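Local coordinates for protein plantazolicin methyltransferase BamL (Bacillus amyloliquefaciens subsp. plantarum, PDB 5DM0) that probably methylates the terminal amine of desmethylplantazolicin to give the antibiotic plantazolicin, with S-adenosylmethionine as the methyl donor, at residues I130-C135 / I159-L164; L193-F198 / V216-I221. All coordinates share one frame; numbering follows the deposited sequence.

Contact 1 of 2, residues I130-C135 / I159-L164. With 5D8 (ethyl 2-(2-{2-[(1S)-1-amino-4-carbamimidamidobutyl]-1,3-thiazol-4-yl}-5-methyl-1,3-oxazol-4-yl)-1,3-thiazole-4-carboxylate), chain E; SAH (S-adenosyl-L-homocysteine), chain D.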
ATOM      1  N   ILE A 130      -7.645   4.007  -4.332  1.00 15.40           N
ATOM      2  CA  ILE A 130      -7.615   2.920  -3.377  1.00 15.03           C
ATOM      3  C   ILE A 130      -6.148   2.614  -3.089  1.00 14.55           C
ATOM      4  O   ILE A 130      -5.387   2.260  -3.994  1.00 14.13           O
ATOM      5  CB  ILE A 130      -8.360   1.675  -3.896  1.00 15.10           C
ATOM      6  CG1 ILE A 130      -9.813   2.038  -4.245  1.00 14.98           C
ATOM      7  CG2 ILE A 130      -8.332   0.572  -2.835  1.00 14.88           C
ATOM      8  CD1 ILE A 130     -10.578   0.946  -4.964  1.00 14.78           C
ATOM      9  N   PHE A 131      -5.773   2.772  -1.822  1.00 13.77           N
ATOM     10  CA  PHE A 131      -4.387   2.696  -1.371  1.00 13.56           C
ATOM     11  C   PHE A 131      -4.175   1.412  -0.574  1.00 13.66           C
ATOM     12  O   PHE A 131      -4.894   1.138   0.387  1.00 14.45           O
ATOM     13  CB  PHE A 131      -4.113   3.929  -0.507  1.00 13.38           C
ATOM     14  CG  PHE A 131      -2.662   4.160  -0.145  1.00 13.57           C
ATOM     15  CD1 PHE A 131      -1.630   3.988  -1.072  1.00 13.52           C
ATOM     16  CD2 PHE A 131      -2.348   4.644   1.124  1.00 13.63           C
ATOM     17  CE1 PHE A 131      -0.310   4.258  -0.710  1.00 13.30           C
ATOM     18  CE2 PHE A 131      -1.038   4.936   1.485  1.00 13.59           C
ATOM     19  CZ  PHE A 131      -0.018   4.736   0.563  1.00 13.70           C
ATOM     20  N   ILE A 132      -3.200   0.609  -0.992  1.00 13.03           N
ATOM     21  CA  ILE A 132      -2.900  -0.648  -0.304  1.00 12.77           C
ATOM     22  C   ILE A 132      -1.422  -0.581   0.058  1.00 12.50           C
ATOM     23  O   ILE A 132      -0.569  -1.003  -0.732  1.00 12.35           O
ATOM     24  CB  ILE A 132      -3.193  -1.899  -1.186  1.00 13.00           C
ATOM     25  CG1 ILE A 132      -4.600  -1.828  -1.810  1.00 13.27           C
ATOM     26  CG2 ILE A 132      -3.049  -3.186  -0.368  1.00 13.42           C
ATOM     27  CD1 ILE A 132      -4.942  -3.020  -2.697  1.00 13.64           C
ATOM     28  N   HIS A 133      -1.134  -0.024   1.231  1.00 12.77           N
ATOM     29  CA  HIS A 133       0.247   0.296   1.630  1.00 13.55           C
ATOM     30  C   HIS A 133       0.791  -0.707   2.651  1.00 13.96           C
ATOM     31  O   HIS A 133       0.254  -0.842   3.758  1.00 14.21           O
ATOM     32  CB  HIS A 133       0.265   1.725   2.197  1.00 13.79           C
ATOM     33  CG  HIS A 133       1.629   2.304   2.411  1.00 14.31           C
ATOM     34  ND1 HIS A 133       2.467   2.643   1.371  1.00 15.19           N
ATOM     35  CD2 HIS A 133       2.270   2.678   3.544  1.00 14.30           C
ATOM     36  CE1 HIS A 133       3.582   3.162   1.855  1.00 14.25           C
ATOM     37  NE2 HIS A 133       3.483   3.206   3.171  1.00 15.40           N
ATOM     38  N   LEU A 134       1.855  -1.417   2.255  1.00 14.05           N
ATOM     39  CA  LEU A 134       2.594  -2.335   3.121  1.00 14.05           C
ATOM     40  C   LEU A 134       1.725  -3.398   3.800  1.00 14.56           C
ATOM     41  O   LEU A 134       1.934  -3.704   4.983  1.00 14.38           O
ATOM     42  CB  LEU A 134       3.422  -1.556   4.156  1.00 14.30           C
ATOM     43  CG  LEU A 134       4.240  -0.385   3.605  1.00 14.27           C
ATOM     44  CD1 LEU A 134       4.915   0.413   4.721  1.00 14.51           C
ATOM     45  CD2 LEU A 134       5.271  -0.890   2.598  1.00 14.32           C
ATOM     46  N   CYS A 135       0.775  -3.966   3.053  1.00 14.74           N
ATOM     47  CA  CYS A 135      -0.090  -5.036   3.588  1.00 15.80           C
ATOM     48  C   CYS A 135      -0.520  -6.126   2.602  1.00 15.76           C
ATOM     49  O   CYS A 135      -1.162  -7.106   2.997  1.00 15.83           O
ATOM     50  CB  CYS A 135      -1.326  -4.445   4.286  1.00 16.63           C
ATOM     51  SG  CYS A 135      -2.444  -3.532   3.205  1.00 17.87           S
ATOM     52  N   ILE A 159      -5.761   2.123  -8.155  1.00 14.55           N
ATOM     53  CA  ILE A 159      -5.299   1.396  -6.982  1.00 14.67           C
ATOM     54  C   ILE A 159      -3.777   1.560  -6.966  1.00 14.48           C
ATOM     55  O   ILE A 159      -3.117   1.345  -8.001  1.00 14.53           O
ATOM     56  CB  ILE A 159      -5.644  -0.114  -7.052  1.00 14.92           C
ATOM     57  CG1 ILE A 159      -7.156  -0.319  -7.233  1.00 15.31           C
ATOM     58  CG2 ILE A 159      -5.183  -0.814  -5.777  1.00 14.67           C
ATOM     59  CD1 ILE A 159      -7.560  -1.754  -7.536  1.00 14.97           C
ATOM     60  N   TYR A 160      -3.225   1.964  -5.822  1.00 13.98           N
ATOM     61  CA  TYR A 160      -1.775   2.060  -5.652  1.00 13.54           C
ATOM     62  C   TYR A 160      -1.357   1.100  -4.549  1.00 13.63           C
ATOM     63  O   TYR A 160      -1.831   1.205  -3.408  1.00 13.64           O
ATOM     64  CB  TYR A 160      -1.344   3.497  -5.321  1.00 13.82           C
ATOM     65  CG  TYR A 160       0.157   3.692  -5.174  1.00 13.80           C
ATOM     66  CD1 TYR A 160       1.071   2.982  -5.975  1.00 14.01           C
ATOM     67  CD2 TYR A 160       0.665   4.599  -4.249  1.00 13.85           C
ATOM     68  CE1 TYR A 160       2.446   3.171  -5.835  1.00 14.45           C
ATOM     69  CE2 TYR A 160       2.035   4.798  -4.108  1.00 14.46           C
ATOM     70  CZ  TYR A 160       2.916   4.090  -4.910  1.00 14.48           C
ATOM     71  OH  TYR A 160       4.268   4.289  -4.747  1.00 15.84           O
ATOM     72  N   ILE A 161      -0.501   0.145  -4.914  1.00 13.46           N
ATOM     73  CA  ILE A 161      -0.044  -0.911  -4.009  1.00 13.79           C
ATOM     74  C   ILE A 161       1.453  -0.729  -3.808  1.00 13.81           C
ATOM     75  O   ILE A 161       2.204  -0.678  -4.787  1.00 14.09           O
ATOM     76  CB  ILE A 161      -0.272  -2.320  -4.609  1.00 14.04           C
ATOM     77  CG1 ILE A 161      -1.759  -2.546  -4.925  1.00 14.29           C
ATOM     78  CG2 ILE A 161       0.299  -3.404  -3.680  1.00 14.75           C
ATOM     79  CD1 ILE A 161      -2.063  -3.801  -5.709  1.00 14.70           C
ATOM     80  N   VAL A 162       1.872  -0.616  -2.547  1.00 13.76           N
ATOM     81  CA  VAL A 162       3.300  -0.607  -2.194  1.00 13.47           C
ATOM     82  C   VAL A 162       3.533  -1.756  -1.216  1.00 13.54           C
ATOM     83  O   VAL A 162       2.822  -1.867  -0.218  1.00 13.37           O
ATOM     84  CB  VAL A 162       3.727   0.717  -1.521  1.00 13.44           C
ATOM     85  CG1 VAL A 162       5.229   0.714  -1.225  1.00 13.49           C
ATOM     86  CG2 VAL A 162       3.357   1.913  -2.384  1.00 13.45           C
ATOM     87  N   ASP A 163       4.511  -2.615  -1.490  1.00 13.13           N
ATOM     88  CA  ASP A 163       4.758  -3.748  -0.595  1.00 13.58           C
ATOM     89  C   ASP A 163       6.200  -4.247  -0.705  1.00 13.82           C
ATOM     90  O   ASP A 163       6.945  -3.850  -1.600  1.00 13.84           O
ATOM     91  CB  ASP A 163       3.770  -4.893  -0.879  1.00 13.61           C
ATOM     92  CG  ASP A 163       3.505  -5.763   0.343  1.00 13.67           C
ATOM     93  OD1 ASP A 163       3.759  -5.296   1.473  1.00 13.80           O
ATOM     94  OD2 ASP A 163       3.072  -6.931   0.172  1.00 14.34           O
ATOM     95  N   LEU A 164       6.582  -5.114   0.229  1.00 14.93           N
ATOM     96  CA  LEU A 164       7.910  -5.707   0.249  1.00 14.97           C
ATOM     97  C   LEU A 164       8.147  -6.573  -0.973  1.00 15.57           C
ATOM     98  O   LEU A 164       7.226  -7.224  -1.452  1.00 15.16           O
ATOM     99  CB  LEU A 164       8.043  -6.599   1.481  1.00 14.96           C
ATOM    100  CG  LEU A 164       7.780  -5.963   2.848  1.00 15.04           C
ATOM    101  CD1 LEU A 164       7.949  -7.031   3.917  1.00 14.94           C
ATOM    102  CD2 LEU A 164       8.733  -4.794   3.053  1.00 15.79           C
TER
HETATM  103  C1  5D8 E 303       8.364  -4.579   7.106  1.00 17.24           C
HETATM  104  C2  5D8 E 303       7.738  -3.492   6.497  1.00 17.43           C
HETATM  105  C3  5D8 E 303      10.050  -1.183   5.245  1.00 19.04           C
HETATM  106  C4  5D8 E 303       5.814  -4.248   7.334  1.00 16.88           C
HETATM  107  C5  5D8 E 303       8.824  -0.638   4.647  1.00 18.41           C
HETATM  108  C6  5D8 E 303       8.485  -2.426   5.793  1.00 17.73           C
HETATM  109  C8  5D8 E 303      11.365  -0.533   5.189  1.00 20.65           C
HETATM  110  C11 5D8 E 303      13.640   0.292   5.642  1.00 23.92           C
HETATM  111  C12 5D8 E 303      12.914   0.978   4.666  1.00 25.46           C
HETATM  112  O14 5D8 E 303      14.693   2.295   3.912  1.00 32.08           O
HETATM  113  C13 5D8 E 303      13.481   2.131   3.940  1.00 29.82           C
HETATM  114  O15 5D8 E 303      12.568   3.078   3.314  1.00 32.79           O
HETATM  115  N2  5D8 E 303      11.637   0.536   4.440  1.00 23.50           N
HETATM  116  S1  5D8 E 303      12.631  -0.962   6.264  1.00 21.59           S
HETATM  117  N1  5D8 E 303       9.809  -2.246   6.015  1.00 18.48           N
HETATM  118  O9  5D8 E 303       7.822  -1.490   5.025  1.00 18.00           O
HETATM  119  C7  5D8 E 303       8.478   0.506   3.728  1.00 18.15           C
HETATM  120  S5  5D8 E 303       7.027  -5.395   7.846  1.00 18.01           S
HETATM  121  N3  5D8 E 303       6.399  -3.264   6.626  1.00 16.93           N
HETATM  122  CA  5D8 E 303       4.393  -4.445   7.711  1.00 16.65           C
HETATM  123  N   5D8 E 303       3.619  -3.291   7.254  1.00 16.85           N
HETATM  124  CB  5D8 E 303       3.813  -5.737   7.137  1.00 16.44           C
HETATM  125  CG  5D8 E 303       4.104  -5.960   5.656  1.00 15.33           C
HETATM  126  CD  5D8 E 303       3.033  -6.890   5.086  1.00 15.16           C
HETATM  127  NE  5D8 E 303       3.457  -7.274   3.733  1.00 14.54           N
HETATM  128  CZ  5D8 E 303       4.161  -8.285   3.399  1.00 14.92           C
HETATM  129  NH1 5D8 E 303       4.445  -8.484   2.177  1.00 14.73           N
HETATM  130  NH2 5D8 E 303       4.603  -9.098   4.277  1.00 14.37           N
HETATM  131  C9  5D8 E 303      13.067   4.213   2.601  1.00 33.61           C
HETATM  132  C10 5D8 E 303      12.455   5.478   3.174  1.00 35.54           C
HETATM  133  N   SAH D 302      -1.276   0.491   5.675  1.00 19.64           N
HETATM  134  CA  SAH D 302      -0.439   0.324   6.901  1.00 20.74           C
HETATM  135  CB  SAH D 302      -0.057  -1.145   7.074  1.00 20.02           C
HETATM  136  CG  SAH D 302      -0.004  -1.465   8.563  1.00 19.48           C
HETATM  137  SD  SAH D 302       0.594  -3.090   8.895  1.00 18.63           S
HETATM  138  C   SAH D 302       0.796   1.173   6.756  1.00 21.64           C
HETATM  139  O   SAH D 302       1.788   1.019   7.473  1.00 23.02           O
HETATM  140  OXT SAH D 302       0.834   2.065   5.911  1.00 21.48           O
HETATM  141  C5' SAH D 302      -0.549  -4.130   8.025  1.00 17.06           C
HETATM  142  C4' SAH D 302      -2.010  -3.865   8.407  1.00 16.82           C
HETATM  143  O4' SAH D 302      -2.854  -4.675   7.583  1.00 16.43           O
HETATM  144  C3' SAH D 302      -2.345  -4.253   9.848  1.00 16.34           C
HETATM  145  O3' SAH D 302      -2.930  -3.127  10.513  1.00 16.20           O
HETATM  146  C2' SAH D 302      -3.339  -5.399   9.738  1.00 16.39           C
HETATM  147  O2' SAH D 302      -4.330  -5.399  10.778  1.00 16.66           O
HETATM  148  C1' SAH D 302      -3.956  -5.137   8.377  1.00 16.28           C
HETATM  149  N9  SAH D 302      -4.554  -6.309   7.710  1.00 15.97           N
HETATM  150  C8  SAH D 302      -4.012  -7.534   7.560  1.00 15.75           C
HETATM  151  N7  SAH D 302      -4.847  -8.343   6.861  1.00 15.84           N
HETATM  152  C5  SAH D 302      -5.942  -7.618   6.562  1.00 15.93           C
HETATM  153  C6  SAH D 302      -7.211  -7.849   5.840  1.00 15.70           C
HETATM  154  N6  SAH D 302      -7.497  -9.057   5.287  1.00 15.99           N
HETATM  155  N1  SAH D 302      -8.077  -6.808   5.761  1.00 15.30           N
HETATM  156  C2  SAH D 302      -7.828  -5.598   6.306  1.00 15.86           C
HETATM  157  N3  SAH D 302      -6.684  -5.312   6.968  1.00 15.79           N
HETATM  158  C4  SAH D 302      -5.738  -6.277   7.118  1.00 15.66           C
HETATM  159  O   HOH W   1       0.590  -3.468   0.099  1.00 14.66           O

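Contact 2 of 2, residues L193-F198 / V216-I221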
ATOM      1  N   LEU A 193       5.539 -11.087  -2.475  1.00 15.55           N
ATOM      2  CA  LEU A 193       5.757 -11.404  -3.882  1.00 15.99           C
ATOM      3  C   LEU A 193       7.122 -10.893  -4.328  1.00 15.78           C
ATOM      4  O   LEU A 193       7.750 -10.081  -3.642  1.00 15.84           O
ATOM      5  CB  LEU A 193       4.657 -10.774  -4.758  1.00 16.71           C
ATOM      6  CG  LEU A 193       3.199 -11.223  -4.566  1.00 17.97           C
ATOM      7  CD1 LEU A 193       2.274 -10.541  -5.566  1.00 18.71           C
ATOM      8  CD2 LEU A 193       3.053 -12.726  -4.694  1.00 19.41           C
ATOM      9  N   THR A 194       7.583 -11.399  -5.469  1.00 15.76           N
ATOM     10  CA  THR A 194       8.708 -10.831  -6.192  1.00 15.90           C
ATOM     11  C   THR A 194       8.125  -9.936  -7.275  1.00 15.66           C
ATOM     12  O   THR A 194       6.947 -10.055  -7.605  1.00 15.47           O
ATOM     13  CB  THR A 194       9.537 -11.917  -6.905  1.00 15.73           C
ATOM     14  OG1 THR A 194       8.679 -12.679  -7.765  1.00 15.31           O
ATOM     15  CG2 THR A 194      10.214 -12.849  -5.899  1.00 16.03           C
ATOM     16  N   MET A 195       8.944  -9.046  -7.824  1.00 16.22           N
ATOM     17  CA  MET A 195       8.535  -8.230  -8.958  1.00 17.39           C
ATOM     18  C   MET A 195       7.981  -9.099 -10.092  1.00 16.76           C
ATOM     19  O   MET A 195       6.950  -8.772 -10.679  1.00 16.00           O
ATOM     20  CB  MET A 195       9.707  -7.381  -9.454  1.00 20.09           C
ATOM     21  CG  MET A 195       9.414  -6.588 -10.716  1.00 23.03           C
ATOM     22  SD  MET A 195       8.050  -5.458 -10.427  1.00 28.80           S
ATOM     23  CE  MET A 195       8.785  -4.405  -9.197  1.00 24.16           C
ATOM     24  N   GLU A 196       8.664 -10.210 -10.367  1.00 16.52           N
ATOM     25  CA  GLU A 196       8.259 -11.159 -11.410  1.00 16.97           C
ATOM     26  C   GLU A 196       6.806 -11.614 -11.216  1.00 16.78           C
ATOM     27  O   GLU A 196       5.998 -11.569 -12.153  1.00 17.41           O
ATOM     28  CB  GLU A 196       9.223 -12.359 -11.429  1.00 17.64           C
ATOM     29  CG  GLU A 196       8.969 -13.377 -12.539  1.00 19.30           C
ATOM     30  CD  GLU A 196       9.956 -14.541 -12.512  1.00 20.79           C
ATOM     31  OE1 GLU A 196      10.572 -14.809 -11.457  1.00 21.13           O
ATOM     32  OE2 GLU A 196      10.111 -15.205 -13.556  1.00 21.54           O
ATOM     33  N   GLU A 197       6.479 -12.038 -10.001  1.00 16.11           N
ATOM     34  CA  GLU A 197       5.124 -12.496  -9.665  1.00 15.78           C
ATOM     35  C   GLU A 197       4.113 -11.351  -9.697  1.00 15.67           C
ATOM     36  O   GLU A 197       2.990 -11.499 -10.197  1.00 15.24           O
ATOM     37  CB  GLU A 197       5.115 -13.146  -8.282  1.00 16.18           C
ATOM     38  CG  GLU A 197       5.907 -14.438  -8.233  1.00 16.40           C
ATOM     39  CD  GLU A 197       6.185 -14.937  -6.819  1.00 16.86           C
ATOM     40  OE1 GLU A 197       5.928 -14.201  -5.837  1.00 17.42           O
ATOM     41  OE2 GLU A 197       6.662 -16.089  -6.696  1.00 16.27           O
ATOM     42  N   PHE A 198       4.531 -10.208  -9.164  1.00 15.07           N
ATOM     43  CA  PHE A 198       3.652  -9.061  -8.994  1.00 15.74           C
ATOM     44  C   PHE A 198       3.210  -8.532 -10.356  1.00 15.68           C
ATOM     45  O   PHE A 198       2.033  -8.211 -10.562  1.00 15.77           O
ATOM     46  CB  PHE A 198       4.379  -7.999  -8.162  1.00 15.58           C
ATOM     47  CG  PHE A 198       3.510  -6.853  -7.710  1.00 16.44           C
ATOM     48  CD1 PHE A 198       2.224  -7.064  -7.212  1.00 17.14           C
ATOM     49  CD2 PHE A 198       4.007  -5.559  -7.741  1.00 16.84           C
ATOM     50  CE1 PHE A 198       1.441  -5.990  -6.794  1.00 18.24           C
ATOM     51  CE2 PHE A 198       3.239  -4.487  -7.312  1.00 17.40           C
ATOM     52  CZ  PHE A 198       1.955  -4.703  -6.838  1.00 17.59           C
ATOM     53  N   VAL A 216       4.138  -1.344 -13.108  1.00 16.39           N
ATOM     54  CA  VAL A 216       4.866  -1.942 -12.002  1.00 16.39           C
ATOM     55  C   VAL A 216       6.324  -1.488 -12.038  1.00 16.46           C
ATOM     56  O   VAL A 216       6.862  -1.203 -13.112  1.00 17.10           O
ATOM     57  CB  VAL A 216       4.733  -3.484 -12.011  1.00 16.90           C
ATOM     58  CG1 VAL A 216       5.554  -4.130 -13.130  1.00 16.92           C
ATOM     59  CG2 VAL A 216       5.076  -4.059 -10.657  1.00 17.54           C
ATOM     60  N   GLY A 217       6.942  -1.384 -10.867  1.00 15.86           N
ATOM     61  CA  GLY A 217       8.345  -1.008 -10.794  1.00 16.26           C
ATOM     62  C   GLY A 217       8.834  -1.009  -9.374  1.00 16.97           C
ATOM     63  O   GLY A 217       8.041  -1.017  -8.431  1.00 16.64           O
ATOM     64  N   ASN A 218      10.150  -1.016  -9.215  1.00 16.94           N
ATOM     65  CA  ASN A 218      10.726  -1.001  -7.882  1.00 18.04           C
ATOM     66  C   ASN A 218      11.551   0.251  -7.597  1.00 17.74           C
ATOM     67  O   ASN A 218      12.165   0.364  -6.536  1.00 18.06           O
ATOM     68  CB  ASN A 218      11.520  -2.283  -7.606  1.00 19.28           C
ATOM     69  CG  ASN A 218      12.696  -2.469  -8.550  1.00 20.88           C
ATOM     70  OD1 ASN A 218      13.049  -1.579  -9.335  1.00 21.05           O
ATOM     71  ND2 ASN A 218      13.324  -3.630  -8.462  1.00 22.23           N
ATOM     72  N   SER A 219      11.559   1.193  -8.531  1.00 17.56           N
ATOM     73  CA  SER A 219      12.238   2.462  -8.280  1.00 18.29           C
ATOM     74  C   SER A 219      11.569   3.201  -7.124  1.00 18.10           C
ATOM     75  O   SER A 219      10.371   3.014  -6.838  1.00 17.70           O
ATOM     76  CB  SER A 219      12.304   3.330  -9.532  1.00 19.85           C
ATOM     77  OG  SER A 219      11.077   3.979  -9.766  1.00 22.24           O
ATOM     78  N   PHE A 220      12.351   4.045  -6.463  1.00 17.14           N
ATOM     79  CA  PHE A 220      11.929   4.673  -5.222  1.00 17.55           C
ATOM     80  C   PHE A 220      10.622   5.456  -5.318  1.00 16.92           C
ATOM     81  O   PHE A 220       9.813   5.441  -4.380  1.00 16.88           O
ATOM     82  CB  PHE A 220      13.046   5.582  -4.706  1.00 18.09           C
ATOM     83  CG  PHE A 220      12.797   6.131  -3.331  1.00 18.90           C
ATOM     84  CD1 PHE A 220      12.596   5.273  -2.249  1.00 19.93           C
ATOM     85  CD2 PHE A 220      12.770   7.505  -3.109  1.00 19.83           C
ATOM     86  CE1 PHE A 220      12.370   5.775  -0.976  1.00 20.98           C
ATOM     87  CE2 PHE A 220      12.550   8.014  -1.834  1.00 20.29           C
ATOM     88  CZ  PHE A 220      12.350   7.149  -0.767  1.00 20.89           C
ATOM     89  N   ILE A 221      10.434   6.151  -6.435  1.00 15.74           N
ATOM     90  CA  ILE A 221       9.320   7.070  -6.601  1.00 15.95           C
ATOM     91  C   ILE A 221       8.212   6.413  -7.439  1.00 15.96           C
ATOM     92  O   ILE A 221       8.192   6.487  -8.671  1.00 15.74           O
ATOM     93  CB  ILE A 221       9.784   8.437  -7.170  1.00 16.25           C
ATOM     94  CG1 ILE A 221      10.905   9.015  -6.293  1.00 16.14           C
ATOM     95  CG2 ILE A 221       8.616   9.426  -7.273  1.00 16.04           C
ATOM     96  CD1 ILE A 221      11.749  10.074  -6.983  1.00 16.34           C
TER

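Contact 1 of 2, residues I130-C135 / I159-L164
Ile130-His133 and Ile159-Val162 pair as parallel strands, their axes 4.7 Å apart and their N-to-C directions 6° apart, with backbone bonds such as Ile132 N to Tyr160 O (2.8 Å) and Leu134 N to Val162 O (2.7 Å). On one face Ile132 CD1 reaches between its neighbours, meeting Ile159 CG2 at 3.8 Å and also Ile161 CG1, beneath helix 142-151. On the other face the rings of Phe131 and Tyr160 run alongside each other, each with CG anti to the backbone N (chi1 -170° and -178°), which brings Phe131 CE1 within 3.7 Å of Tyr160 CD2. Helix 41-59 covers this face. Where the first strand ends, a water bridges the two segments, donating to Ile132 O and Val162 O and accepting from Cys135 N. The Asp163 carboxylate takes the ligand guanidinium with both oxygens, OD1 from 5D8 NE (3.0 Å) and OD2 from 5D8 NH1 (2.9 Å), and Gly137 N gives OD2 a second donor. Leu134 O accepts from the ligand amine, 5D8 N, at 2.9 Å, while His133 O holds the amino group of SAH. Central parallel strands ending in cofactor and substrate sites are the hallmark of the Rossmann-like class I methyltransferase fold.

Contact 2 of 2, residues L193-F198 / V216-I221
Glu197 OE1 is gripped twice, by the backbone N of Thr194 at 3.3 Å and by a salt bridge from Arg166. The amide comes from above the carboxylate plane, 52° out of it. In return Thr194 OG1 accepts from Glu197 N at 3.2 Å, and the two reciprocal bonds form a capping box that starts helix 195-206. From this first turn Met195 and Phe198 both point toward the segment Val216-Ile221. The meeting itself is apolar and centres on one methyl group. Val216 CG2 sits against the sulfur of Met195 (SD, 3.3 Å) and against the ring of Phe198 (CD2, 3.4 Å), both tight contacts; the valine and the two helix side chains point in opposing directions and overlap alongside. The Met195 side chain starts with CG anti to the backbone N, then bends at chi2 (60°) and chi3 (64°). This curl carries its methyl beyond the valine and onto the chain that follows, where CE lies 3.4 Å from Gly217 C. With no side chain on Gly217, the methyl rests directly on the backbone there; it also meets Asn218 CB at 3.8 Å. Val216 is further covered by Lys199 and Leu202 of the same helix. Strand 212-217 is the outermost strand at this end of the sheet and runs antiparallel to strand 260-268, whose Leu261 touches both Met195 and Phe198. The first turn of helix 195-206 thus packs against both strands.

How the contacts relate
Contacts 1 and 2 both reach the same sheet, their centres 12 Å apart, with strand 260-268 between strands 157-164 and 212-217. They touch where Phe198 CZ packs on Ile161 CG2 at 3.8 Å, so helix 195-206 reaches the isoleucine face at Ile161, the rest of which meets helix 142-151. Contact 1 opens into the active site: the amine of the bound analog, 5D8 N, is 3.5 Å from the sulfur SD of SAH, a placement consistent with methyl transfer to that nitrogen. Contact 2 is more remote, the Phe198 side chain being about 10 Å from 5D8, yet its segments adjoin the pocket: Ser192, before Leu193, hydrogen-bonds the analog, and Phe220 touches it.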